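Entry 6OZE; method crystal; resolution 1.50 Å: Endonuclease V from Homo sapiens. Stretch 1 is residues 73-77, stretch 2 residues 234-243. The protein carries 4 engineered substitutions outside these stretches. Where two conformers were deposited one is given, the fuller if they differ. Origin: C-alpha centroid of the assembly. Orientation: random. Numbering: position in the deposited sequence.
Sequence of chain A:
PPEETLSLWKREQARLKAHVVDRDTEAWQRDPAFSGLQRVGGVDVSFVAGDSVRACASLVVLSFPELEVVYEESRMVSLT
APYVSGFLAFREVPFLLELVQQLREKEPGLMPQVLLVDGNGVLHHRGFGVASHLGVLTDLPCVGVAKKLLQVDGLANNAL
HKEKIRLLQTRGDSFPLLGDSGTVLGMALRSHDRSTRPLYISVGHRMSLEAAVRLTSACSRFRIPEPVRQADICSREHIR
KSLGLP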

# COMPACT_ATOMS: atom_id res chain seq x y z
N GLU A 73 16.39 -0.27 -0.61
CA GLU A 73 16.87 -0.52 -1.96
C GLU A 73 15.96 0.20 -2.94
O GLU A 73 14.74 0.12 -2.83
N SER A 74 16.57 0.91 -3.90
CA SER A 74 15.83 1.63 -4.93
C SER A 74 16.43 1.26 -6.27
O SER A 74 17.64 1.09 -6.39
N ARG A 75 15.58 1.14 -7.29
CA ARG A 75 16.06 0.81 -8.63
C ARG A 75 15.25 1.58 -9.66
O ARG A 75 14.02 1.60 -9.59
N MET A 76 15.94 2.18 -10.63
CA MET A 76 15.25 2.74 -11.78
C MET A 76 14.75 1.61 -12.67
O MET A 76 15.47 0.63 -12.91
N VAL A 77 13.52 1.75 -13.16
CA VAL A 77 12.85 0.72 -13.94
C VAL A 77 12.06 1.40 -15.05
O VAL A 77 11.77 2.59 -15.00
N CYS A 234 13.17 7.59 -0.56
CA CYS A 234 14.21 6.84 -1.27
C CYS A 234 14.04 6.94 -2.79
O CYS A 234 15.02 7.10 -3.53
N SER A 235 12.80 6.82 -3.28
CA SER A 235 12.60 6.88 -4.73
C SER A 235 12.94 8.26 -5.27
O SER A 235 13.58 8.38 -6.33
N ARG A 236 12.51 9.31 -4.58
CA ARG A 236 12.80 10.66 -5.04
C ARG A 236 14.30 10.92 -5.06
O ARG A 236 14.83 11.45 -6.04
N GLU A 237 15.00 10.49 -4.00
CA GLU A 237 16.44 10.69 -3.97
C GLU A 237 17.13 9.90 -5.07
O GLU A 237 18.09 10.39 -5.69
N HIS A 238 16.69 8.66 -5.31
CA HIS A 238 17.34 7.84 -6.34
C HIS A 238 17.13 8.44 -7.72
O HIS A 238 18.04 8.41 -8.55
N ILE A 239 15.94 8.98 -7.99
CA ILE A 239 15.71 9.64 -9.28
C ILE A 239 16.63 10.85 -9.43
O ILE A 239 17.25 11.06 -10.48
N ARG A 240 16.72 11.67 -8.38
CA ARG A 240 17.56 12.86 -8.47
C ARG A 240 19.02 12.50 -8.67
O ARG A 240 19.73 13.16 -9.45
N LYS A 241 19.51 11.45 -8.00
CA LYS A 241 20.89 11.04 -8.21
C LYS A 241 21.08 10.51 -9.62
O LYS A 241 22.04 10.88 -10.31
N SER A 242 20.18 9.62 -10.07
CA SER A 242 20.40 8.91 -11.32
C SER A 242 20.30 9.85 -12.51
O SER A 242 21.00 9.65 -13.50
N LEU A 243 19.46 10.87 -12.42
CA LEU A 243 19.27 11.79 -13.53
C LEU A 243 19.98 13.12 -13.32
O LEU A 243 19.79 14.04 -14.12

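No direct hydrogen bond joins this strand to this helix; a single water makes the polar link. Water 1 accepts from Met76 N at 3.0 Å and lies 2.9 Å from His238 NE2. It ties the strand backbone to the helix side chain.

His238 is the centre of the contact. Its CA-to-CB bond points toward the strand, and chi1 is t, with chi2 at 68°. The imidazole lies against Ser74: Ser74 CB is 4.0 Å from the centroid of the His238 ring, 25° off the ring normal. This is a CH-pi contact over the face. Ser74 O also lies over one face, 3.6 Å from His238 NE2.

Ser74 points toward the helix with chi1 m. That rotamer brings Ser74 OG to 3.5 Å from Cys234 CB, a van der Waals contact. The hydroxyl finds its hydrogen bond elsewhere in the structure. Cys234, also m, is buried and points toward the strand.

Met76 leaves its backbone sideways to the helix, yet has the largest area covered by the other stretch. All three chi angles are m, and the folded chain puts Met76 SD against two helix residues. Met76 SD is 3.8 Å from His238 CD2, oblique to the ring, and 3.9 Å from Ile239 CG1. The latter contact is apolar. Ile239 has chi1 m and chi2 t.

One helical turn beyond His238, Ser242 points toward the strand. Ser242 OG sits 3.7 Å from Met76 CG. With chi1 m, Ser242 OG turns back to donate a hydrogen bond to His238 O at 2.8 Å.

The CA-to-CB bonds of Glu73 and Arg75 point away from the helix, though the end of Glu73 comes nearer. They pair along the strand through a salt bridge, Arg75 NH1 to Glu73 OE2 at 2.9 Å, whose hydrogen bond is weak.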

# COMPACT_ATOMS: atom_id res chain seq x y z
CB GLU A 73 16.91 -2.02 -2.26
CG GLU A 73 17.45 -2.36 -3.67
CD GLU A 73 18.93 -2.02 -3.87
OE1 GLU A 73 19.67 -1.91 -2.87
OE2 GLU A 73 19.35 -1.89 -5.04
CB SER A 74 15.98 3.14 -4.77
OG SER A 74 15.38 3.57 -3.55
CB ARG A 75 15.94 -0.69 -8.90
CG ARG A 75 16.84 -1.53 -8.03
CD ARG A 75 17.64 -2.51 -8.87
NE ARG A 75 17.21 -3.87 -8.61
CZ ARG A 75 17.61 -4.59 -7.56
NH1 ARG A 75 18.44 -4.05 -6.68
NH2 ARG A 75 17.17 -5.83 -7.39
CB MET A 76 16.18 3.62 -12.62
CG MET A 76 16.81 4.82 -11.91
SD MET A 76 15.58 5.97 -11.23
CE MET A 76 14.82 6.57 -12.73
CB VAL A 77 11.90 -0.14 -13.07
CG1 VAL A 77 12.68 -0.85 -11.96
CG2 VAL A 77 10.81 0.73 -12.46
CB CYS A 234 14.17 5.37 -0.84
SG CYS A 234 14.97 5.07 0.74
CB SER A 235 11.16 6.53 -5.10
OG SER A 235 10.90 5.17 -4.91
CB ARG A 236 12.08 11.69 -4.17
CG ARG A 236 10.61 11.85 -4.54
CD ARG A 236 9.94 12.93 -3.71
NE ARG A 236 9.98 12.60 -2.29
CZ ARG A 236 9.35 13.29 -1.34
NH1 ARG A 236 8.61 14.35 -1.67
NH2 ARG A 236 9.44 12.91 -0.08
CB GLU A 237 17.01 10.25 -2.62
CG GLU A 237 16.62 11.14 -1.45
CD GLU A 237 17.16 10.64 -0.13
OE1 GLU A 237 17.66 9.49 -0.09
OE2 GLU A 237 17.10 11.39 0.87
CB HIS A 238 16.79 6.42 -6.29
CG HIS A 238 17.63 5.43 -7.01
ND1 HIS A 238 18.89 5.07 -6.58
CD2 HIS A 238 17.41 4.74 -8.15
CE1 HIS A 238 19.41 4.19 -7.42
NE2 HIS A 238 18.53 3.97 -8.38
CB ILE A 239 14.23 10.03 -9.40
CG1 ILE A 239 13.37 8.78 -9.57
CG2 ILE A 239 14.03 11.06 -10.53
CD1 ILE A 239 11.89 9.03 -9.38
CB ARG A 240 17.34 13.77 -7.26
CG ARG A 240 16.15 14.72 -7.44
CD ARG A 240 15.05 14.51 -6.41
NE ARG A 240 13.85 15.28 -6.73
CZ ARG A 240 12.82 14.81 -7.43
NH1 ARG A 240 12.83 13.56 -7.88
NH2 ARG A 240 11.77 15.59 -7.67
CB LYS A 241 21.28 9.95 -7.21
CG LYS A 241 21.21 10.32 -5.75
CD LYS A 241 22.02 9.31 -4.97
CE LYS A 241 21.49 9.10 -3.58
NZ LYS A 241 22.07 7.85 -3.00
CB SER A 242 19.38 7.78 -11.47
OG SER A 242 19.43 6.88 -10.38
CB LEU A 243 17.78 11.99 -13.82
CG LEU A 243 17.10 10.73 -14.33
CD1 LEU A 243 15.59 10.89 -14.40
CD2 LEU A 243 17.66 10.37 -15.70
O HOH W 1 18.92 2.05 -10.50